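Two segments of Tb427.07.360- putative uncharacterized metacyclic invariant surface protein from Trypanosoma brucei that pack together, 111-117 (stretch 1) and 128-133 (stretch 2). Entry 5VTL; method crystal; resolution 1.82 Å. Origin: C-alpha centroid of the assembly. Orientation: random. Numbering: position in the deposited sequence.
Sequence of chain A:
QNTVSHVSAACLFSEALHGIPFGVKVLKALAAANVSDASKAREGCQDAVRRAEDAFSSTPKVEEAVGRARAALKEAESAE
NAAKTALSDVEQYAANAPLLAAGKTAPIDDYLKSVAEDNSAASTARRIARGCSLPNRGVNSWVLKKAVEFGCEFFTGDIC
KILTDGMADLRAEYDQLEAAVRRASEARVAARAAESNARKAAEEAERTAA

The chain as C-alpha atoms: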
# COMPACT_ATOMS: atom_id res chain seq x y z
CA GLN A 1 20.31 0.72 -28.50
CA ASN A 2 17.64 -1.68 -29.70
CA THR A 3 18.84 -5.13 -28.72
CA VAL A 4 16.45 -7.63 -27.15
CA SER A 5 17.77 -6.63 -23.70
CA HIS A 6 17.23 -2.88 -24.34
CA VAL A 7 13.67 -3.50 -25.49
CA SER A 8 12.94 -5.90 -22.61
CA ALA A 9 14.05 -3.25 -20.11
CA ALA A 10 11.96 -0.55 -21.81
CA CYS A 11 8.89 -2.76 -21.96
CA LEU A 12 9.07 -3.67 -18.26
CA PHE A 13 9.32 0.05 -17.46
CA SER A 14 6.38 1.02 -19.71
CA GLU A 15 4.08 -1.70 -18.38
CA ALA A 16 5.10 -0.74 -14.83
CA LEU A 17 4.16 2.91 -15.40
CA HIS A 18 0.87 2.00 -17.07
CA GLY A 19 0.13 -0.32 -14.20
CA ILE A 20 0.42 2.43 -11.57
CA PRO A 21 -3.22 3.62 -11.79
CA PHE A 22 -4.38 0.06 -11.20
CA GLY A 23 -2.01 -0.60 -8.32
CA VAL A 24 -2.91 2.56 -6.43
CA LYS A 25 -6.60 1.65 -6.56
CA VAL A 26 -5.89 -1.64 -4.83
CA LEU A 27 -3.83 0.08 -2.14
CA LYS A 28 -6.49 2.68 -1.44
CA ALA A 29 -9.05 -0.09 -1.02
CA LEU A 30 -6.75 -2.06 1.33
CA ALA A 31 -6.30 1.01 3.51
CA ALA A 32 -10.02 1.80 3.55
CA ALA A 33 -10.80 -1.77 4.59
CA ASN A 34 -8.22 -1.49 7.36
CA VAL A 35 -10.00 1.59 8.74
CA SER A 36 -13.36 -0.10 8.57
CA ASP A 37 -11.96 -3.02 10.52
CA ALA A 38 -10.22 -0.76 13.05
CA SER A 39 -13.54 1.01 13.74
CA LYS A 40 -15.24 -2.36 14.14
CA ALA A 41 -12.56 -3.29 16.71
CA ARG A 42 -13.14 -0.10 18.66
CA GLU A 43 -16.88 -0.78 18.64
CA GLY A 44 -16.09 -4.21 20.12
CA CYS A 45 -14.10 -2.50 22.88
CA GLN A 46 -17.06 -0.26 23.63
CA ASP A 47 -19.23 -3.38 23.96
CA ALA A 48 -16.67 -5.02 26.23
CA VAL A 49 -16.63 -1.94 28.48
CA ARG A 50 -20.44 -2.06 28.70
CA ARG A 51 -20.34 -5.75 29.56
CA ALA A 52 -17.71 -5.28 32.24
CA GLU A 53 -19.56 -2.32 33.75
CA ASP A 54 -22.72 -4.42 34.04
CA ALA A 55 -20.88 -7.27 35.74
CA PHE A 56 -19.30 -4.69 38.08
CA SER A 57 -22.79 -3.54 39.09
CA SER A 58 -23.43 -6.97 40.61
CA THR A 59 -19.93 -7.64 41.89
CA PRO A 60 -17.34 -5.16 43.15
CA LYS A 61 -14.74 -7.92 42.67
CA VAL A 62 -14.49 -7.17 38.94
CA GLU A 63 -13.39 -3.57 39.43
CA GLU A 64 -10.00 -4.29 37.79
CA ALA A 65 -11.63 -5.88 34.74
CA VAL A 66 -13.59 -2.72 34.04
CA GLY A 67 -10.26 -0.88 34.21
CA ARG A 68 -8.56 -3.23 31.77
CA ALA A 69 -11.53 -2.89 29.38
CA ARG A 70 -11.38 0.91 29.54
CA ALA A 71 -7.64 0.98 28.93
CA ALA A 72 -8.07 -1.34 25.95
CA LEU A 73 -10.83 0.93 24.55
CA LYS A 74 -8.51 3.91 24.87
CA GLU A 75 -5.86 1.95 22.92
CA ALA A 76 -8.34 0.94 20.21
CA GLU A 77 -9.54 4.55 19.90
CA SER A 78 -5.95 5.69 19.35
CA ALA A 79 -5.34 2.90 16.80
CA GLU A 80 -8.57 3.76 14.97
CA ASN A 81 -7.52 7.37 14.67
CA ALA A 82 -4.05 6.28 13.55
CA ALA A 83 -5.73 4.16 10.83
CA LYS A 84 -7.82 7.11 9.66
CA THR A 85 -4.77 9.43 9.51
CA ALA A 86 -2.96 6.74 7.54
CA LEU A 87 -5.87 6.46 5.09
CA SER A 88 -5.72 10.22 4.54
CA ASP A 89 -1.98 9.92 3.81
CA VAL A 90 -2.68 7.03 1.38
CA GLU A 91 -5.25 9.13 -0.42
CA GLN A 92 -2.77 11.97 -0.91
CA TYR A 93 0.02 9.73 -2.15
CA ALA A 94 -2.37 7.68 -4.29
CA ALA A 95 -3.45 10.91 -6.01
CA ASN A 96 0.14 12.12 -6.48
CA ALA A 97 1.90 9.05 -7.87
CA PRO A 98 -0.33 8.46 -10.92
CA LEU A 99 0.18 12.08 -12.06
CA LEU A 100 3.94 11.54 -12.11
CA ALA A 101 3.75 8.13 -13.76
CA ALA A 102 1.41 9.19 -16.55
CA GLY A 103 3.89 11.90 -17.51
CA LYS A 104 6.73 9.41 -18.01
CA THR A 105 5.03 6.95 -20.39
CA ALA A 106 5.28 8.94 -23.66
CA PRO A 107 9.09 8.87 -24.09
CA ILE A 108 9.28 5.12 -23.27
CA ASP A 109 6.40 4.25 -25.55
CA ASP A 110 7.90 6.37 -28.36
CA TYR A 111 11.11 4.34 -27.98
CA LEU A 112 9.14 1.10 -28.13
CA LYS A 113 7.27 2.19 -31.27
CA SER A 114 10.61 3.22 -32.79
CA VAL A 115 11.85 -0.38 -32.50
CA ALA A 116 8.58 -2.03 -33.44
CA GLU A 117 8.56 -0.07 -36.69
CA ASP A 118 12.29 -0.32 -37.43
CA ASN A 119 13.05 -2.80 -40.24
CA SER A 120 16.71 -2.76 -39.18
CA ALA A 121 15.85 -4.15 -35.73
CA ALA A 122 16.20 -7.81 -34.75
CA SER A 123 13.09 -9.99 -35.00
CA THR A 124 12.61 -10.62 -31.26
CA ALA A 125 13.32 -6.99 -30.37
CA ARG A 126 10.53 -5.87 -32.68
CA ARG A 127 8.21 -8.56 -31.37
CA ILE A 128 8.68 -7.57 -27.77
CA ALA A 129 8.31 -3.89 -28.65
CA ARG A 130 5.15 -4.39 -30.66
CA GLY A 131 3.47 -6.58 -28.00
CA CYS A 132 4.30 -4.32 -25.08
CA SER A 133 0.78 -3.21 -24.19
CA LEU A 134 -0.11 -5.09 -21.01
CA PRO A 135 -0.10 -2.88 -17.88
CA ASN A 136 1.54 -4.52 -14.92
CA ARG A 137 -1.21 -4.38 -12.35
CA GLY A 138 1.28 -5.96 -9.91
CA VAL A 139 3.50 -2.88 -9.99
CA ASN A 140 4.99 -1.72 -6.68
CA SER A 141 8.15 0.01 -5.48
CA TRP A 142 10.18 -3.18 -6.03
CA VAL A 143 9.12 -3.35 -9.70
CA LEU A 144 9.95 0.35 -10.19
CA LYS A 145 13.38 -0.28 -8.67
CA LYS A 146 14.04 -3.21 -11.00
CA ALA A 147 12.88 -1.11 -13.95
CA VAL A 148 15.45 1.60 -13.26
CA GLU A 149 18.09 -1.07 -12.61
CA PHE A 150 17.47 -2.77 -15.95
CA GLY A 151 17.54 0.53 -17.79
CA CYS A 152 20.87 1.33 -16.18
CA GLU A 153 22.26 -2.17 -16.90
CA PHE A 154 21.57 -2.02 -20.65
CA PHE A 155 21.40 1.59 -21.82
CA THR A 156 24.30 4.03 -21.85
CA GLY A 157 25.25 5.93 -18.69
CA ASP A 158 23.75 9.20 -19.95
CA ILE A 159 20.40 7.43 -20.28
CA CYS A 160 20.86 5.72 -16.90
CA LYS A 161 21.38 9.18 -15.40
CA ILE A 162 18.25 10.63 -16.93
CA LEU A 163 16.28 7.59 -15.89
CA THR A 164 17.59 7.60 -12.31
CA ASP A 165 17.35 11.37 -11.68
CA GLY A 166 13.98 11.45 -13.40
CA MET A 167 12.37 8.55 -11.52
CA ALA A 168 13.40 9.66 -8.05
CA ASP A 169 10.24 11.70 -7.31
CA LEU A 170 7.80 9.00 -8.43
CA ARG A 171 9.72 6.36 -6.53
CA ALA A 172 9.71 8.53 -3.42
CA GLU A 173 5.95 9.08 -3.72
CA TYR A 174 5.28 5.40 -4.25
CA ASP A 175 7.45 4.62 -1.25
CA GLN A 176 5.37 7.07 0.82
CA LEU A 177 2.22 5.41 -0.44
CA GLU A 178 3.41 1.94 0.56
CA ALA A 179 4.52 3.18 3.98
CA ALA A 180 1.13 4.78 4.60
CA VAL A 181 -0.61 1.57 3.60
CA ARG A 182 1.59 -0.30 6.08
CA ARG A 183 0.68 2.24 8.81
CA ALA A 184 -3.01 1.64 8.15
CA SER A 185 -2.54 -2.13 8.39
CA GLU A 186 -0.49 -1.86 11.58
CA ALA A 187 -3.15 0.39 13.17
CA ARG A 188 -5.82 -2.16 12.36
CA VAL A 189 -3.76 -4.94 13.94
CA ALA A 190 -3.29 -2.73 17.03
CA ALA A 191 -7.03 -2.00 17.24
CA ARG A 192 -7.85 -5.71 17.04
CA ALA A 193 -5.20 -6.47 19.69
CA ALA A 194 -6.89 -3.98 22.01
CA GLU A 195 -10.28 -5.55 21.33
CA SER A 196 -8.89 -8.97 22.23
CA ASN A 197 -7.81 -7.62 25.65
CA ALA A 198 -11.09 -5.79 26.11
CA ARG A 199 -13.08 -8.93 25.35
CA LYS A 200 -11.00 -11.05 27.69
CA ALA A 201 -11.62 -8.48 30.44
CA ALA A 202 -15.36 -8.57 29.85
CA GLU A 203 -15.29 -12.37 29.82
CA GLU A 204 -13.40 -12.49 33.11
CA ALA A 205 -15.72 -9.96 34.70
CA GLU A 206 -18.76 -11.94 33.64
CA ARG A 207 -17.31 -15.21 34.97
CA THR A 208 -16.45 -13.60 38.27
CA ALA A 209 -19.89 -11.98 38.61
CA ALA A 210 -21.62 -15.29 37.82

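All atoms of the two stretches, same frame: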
# COMPACT_ATOMS: atom_id res chain seq x y z
N TYR A 111 9.96 5.22 -27.76
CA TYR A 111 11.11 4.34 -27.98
C TYR A 111 10.63 2.98 -28.44
O TYR A 111 11.16 2.42 -29.41
CB TYR A 111 11.98 4.21 -26.72
CG TYR A 111 12.95 3.05 -26.82
CD1 TYR A 111 14.11 3.16 -27.54
CD2 TYR A 111 12.66 1.82 -26.24
CE1 TYR A 111 14.99 2.11 -27.65
CE2 TYR A 111 13.55 0.74 -26.35
CZ TYR A 111 14.70 0.90 -27.06
OH TYR A 111 15.58 -0.16 -27.18
N LEU A 112 9.63 2.43 -27.77
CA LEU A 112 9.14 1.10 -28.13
C LEU A 112 8.57 1.09 -29.56
O LEU A 112 8.87 0.17 -30.34
CB LEU A 112 8.11 0.60 -27.12
CG LEU A 112 8.68 0.20 -25.76
CD1 LEU A 112 7.54 0.01 -24.75
CD2 LEU A 112 9.56 -1.05 -25.83
N LYS A 113 7.80 2.11 -29.92
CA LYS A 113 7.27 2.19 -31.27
C LYS A 113 8.40 2.29 -32.29
O LYS A 113 8.34 1.68 -33.36
CB LYS A 113 6.32 3.38 -31.41
CG LYS A 113 5.82 3.63 -32.83
CD LYS A 113 4.69 4.67 -32.84
CE LYS A 113 3.90 4.67 -34.16
NZ LYS A 113 3.19 6.00 -34.39
N SER A 114 9.44 3.04 -31.93
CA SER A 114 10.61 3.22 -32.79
C SER A 114 11.31 1.91 -33.11
O SER A 114 11.93 1.80 -34.15
CB SER A 114 11.64 4.20 -32.17
OG SER A 114 12.54 3.53 -31.27
N VAL A 115 11.25 0.93 -32.21
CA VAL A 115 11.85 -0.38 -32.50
C VAL A 115 10.87 -1.26 -33.26
O VAL A 115 11.25 -1.97 -34.21
CB VAL A 115 12.31 -1.09 -31.20
CG1 VAL A 115 12.94 -2.45 -31.54
CG2 VAL A 115 13.28 -0.19 -30.43
N ALA A 116 9.61 -1.21 -32.84
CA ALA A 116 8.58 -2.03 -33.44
C ALA A 116 8.54 -1.76 -34.95
O ALA A 116 8.44 -2.68 -35.75
CB ALA A 116 7.26 -1.73 -32.82
N GLU A 117 8.69 -0.49 -35.31
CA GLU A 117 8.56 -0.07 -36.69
C GLU A 117 9.90 0.07 -37.42
O GLU A 117 9.95 0.62 -38.53
CB GLU A 117 7.77 1.25 -36.72
CG GLU A 117 6.41 1.09 -36.03
CD GLU A 117 5.40 2.19 -36.32
OE1 GLU A 117 5.78 3.26 -36.84
OE2 GLU A 117 4.21 1.96 -36.00
N ILE A 128 8.88 -8.00 -29.14
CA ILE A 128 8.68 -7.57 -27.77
C ILE A 128 8.14 -6.15 -27.76
O ILE A 128 7.20 -5.83 -27.03
CB ILE A 128 10.01 -7.65 -27.00
CG1 ILE A 128 10.42 -9.11 -26.83
CG2 ILE A 128 9.90 -6.95 -25.61
CD1 ILE A 128 11.84 -9.25 -26.28
N ALA A 129 8.73 -5.30 -28.60
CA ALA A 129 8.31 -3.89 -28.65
C ALA A 129 6.86 -3.78 -29.10
O ALA A 129 6.06 -3.03 -28.51
CB ALA A 129 9.19 -3.08 -29.59
N ARG A 130 6.49 -4.52 -30.14
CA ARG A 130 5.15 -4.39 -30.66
C ARG A 130 4.08 -4.96 -29.72
O ARG A 130 2.94 -4.52 -29.74
CB ARG A 130 5.04 -4.96 -32.07
CG ARG A 130 5.07 -6.45 -32.16
CD ARG A 130 4.58 -6.87 -33.56
NE ARG A 130 5.22 -5.98 -34.52
CZ ARG A 130 6.32 -6.28 -35.21
NH1 ARG A 130 6.87 -7.49 -35.10
NH2 ARG A 130 6.84 -5.37 -36.02
N GLY A 131 4.45 -5.92 -28.88
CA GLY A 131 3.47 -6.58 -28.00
C GLY A 131 3.40 -5.99 -26.60
O GLY A 131 2.73 -6.52 -25.71
N CYS A 132 4.10 -4.89 -26.41
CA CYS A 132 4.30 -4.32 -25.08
C CYS A 132 3.14 -3.42 -24.71
O CYS A 132 3.26 -2.21 -24.74
CB CYS A 132 5.63 -3.54 -25.03
SG CYS A 132 5.99 -3.03 -23.36
N SER A 133 2.00 -4.01 -24.38
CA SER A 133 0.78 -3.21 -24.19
C SER A 133 -0.06 -3.75 -23.07
O SER A 133 -1.27 -3.51 -23.04
CB SER A 133 -0.03 -3.24 -25.47
OG SER A 133 -0.33 -4.58 -25.82

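Two helices can come very close when the residues at their contact are small, and these segments of a trypanosome surface protein make a compact example. Residues 111-116 form the last turns of one helix, and 128-130 belong to the end of another. Across the contact the alpha carbons of Leu-112 and Ala-129 lie 5.1 Å apart, and those of Ala-116 and Arg-130 only 5.0 Å apart. At such spacing there is little room for side chains between the backbones, and each of these pairs includes an alanine, whose methyl takes up little of it.

The central bump is the methyl group of Ala-129. It points toward the first helix and settles into a hollow lined by Leu-112, Val-115 and Ala-116. Ala-129 CB lies 3.4 Å from Leu-112 O and 3.8 Å from Ala-116 N, so the floor of the hollow is partly main chain. That backbone is already occupied with its own helix: Ala-116 N donates a hydrogen bond to Leu-112 O over 2.9 Å, and the methyl rests against this pair without needing to bond to it. The walls are apolar, with Val-115 CB and Ala-116 CB each 4.0 Å from Ala-129 CB, and Leu-112 CD2 at 4.3 Å from the same methyl. Alanine suits both partners where Ala-116 and Ala-129 meet, since each contributes a single carbon while the backbones stay near.

Leu-112 extends the packing to one end. Its CA-to-CB bond points toward the second stretch, and with chi1 m and chi2 t its CD1 lies 3.7 Å from Cys-132 SG. Cys-132 follows the helix, and its CA-to-CB bond likewise points toward the first stretch; its sulfur is also bonded covalently to a group elsewhere in the structure.

At the other end Arg-130 forms an exposed border. Its CA-to-CB bond runs sideways, with Arg-130 CB 4.0 Å from Ala-116 CB, but the chain then bends, chi1 and chi3 both p, and brings its end back to the first helix. There Arg-130 NH2 comes within 3.1 Å of Ala-116 O, although the angle is too poor for a hydrogen bond. The chain thus loops out from the alanine contact and returns to the first helix at NH2. The residue as a whole stays exposed, which suits a charged side chain.

No hydrogen bond joins the stretches, and their contact buries 278 Å² in total. What holds them is fit: one methyl in a shallow hollow, flanked by a leucine reaching to sulfur and an arginine curling round the edge.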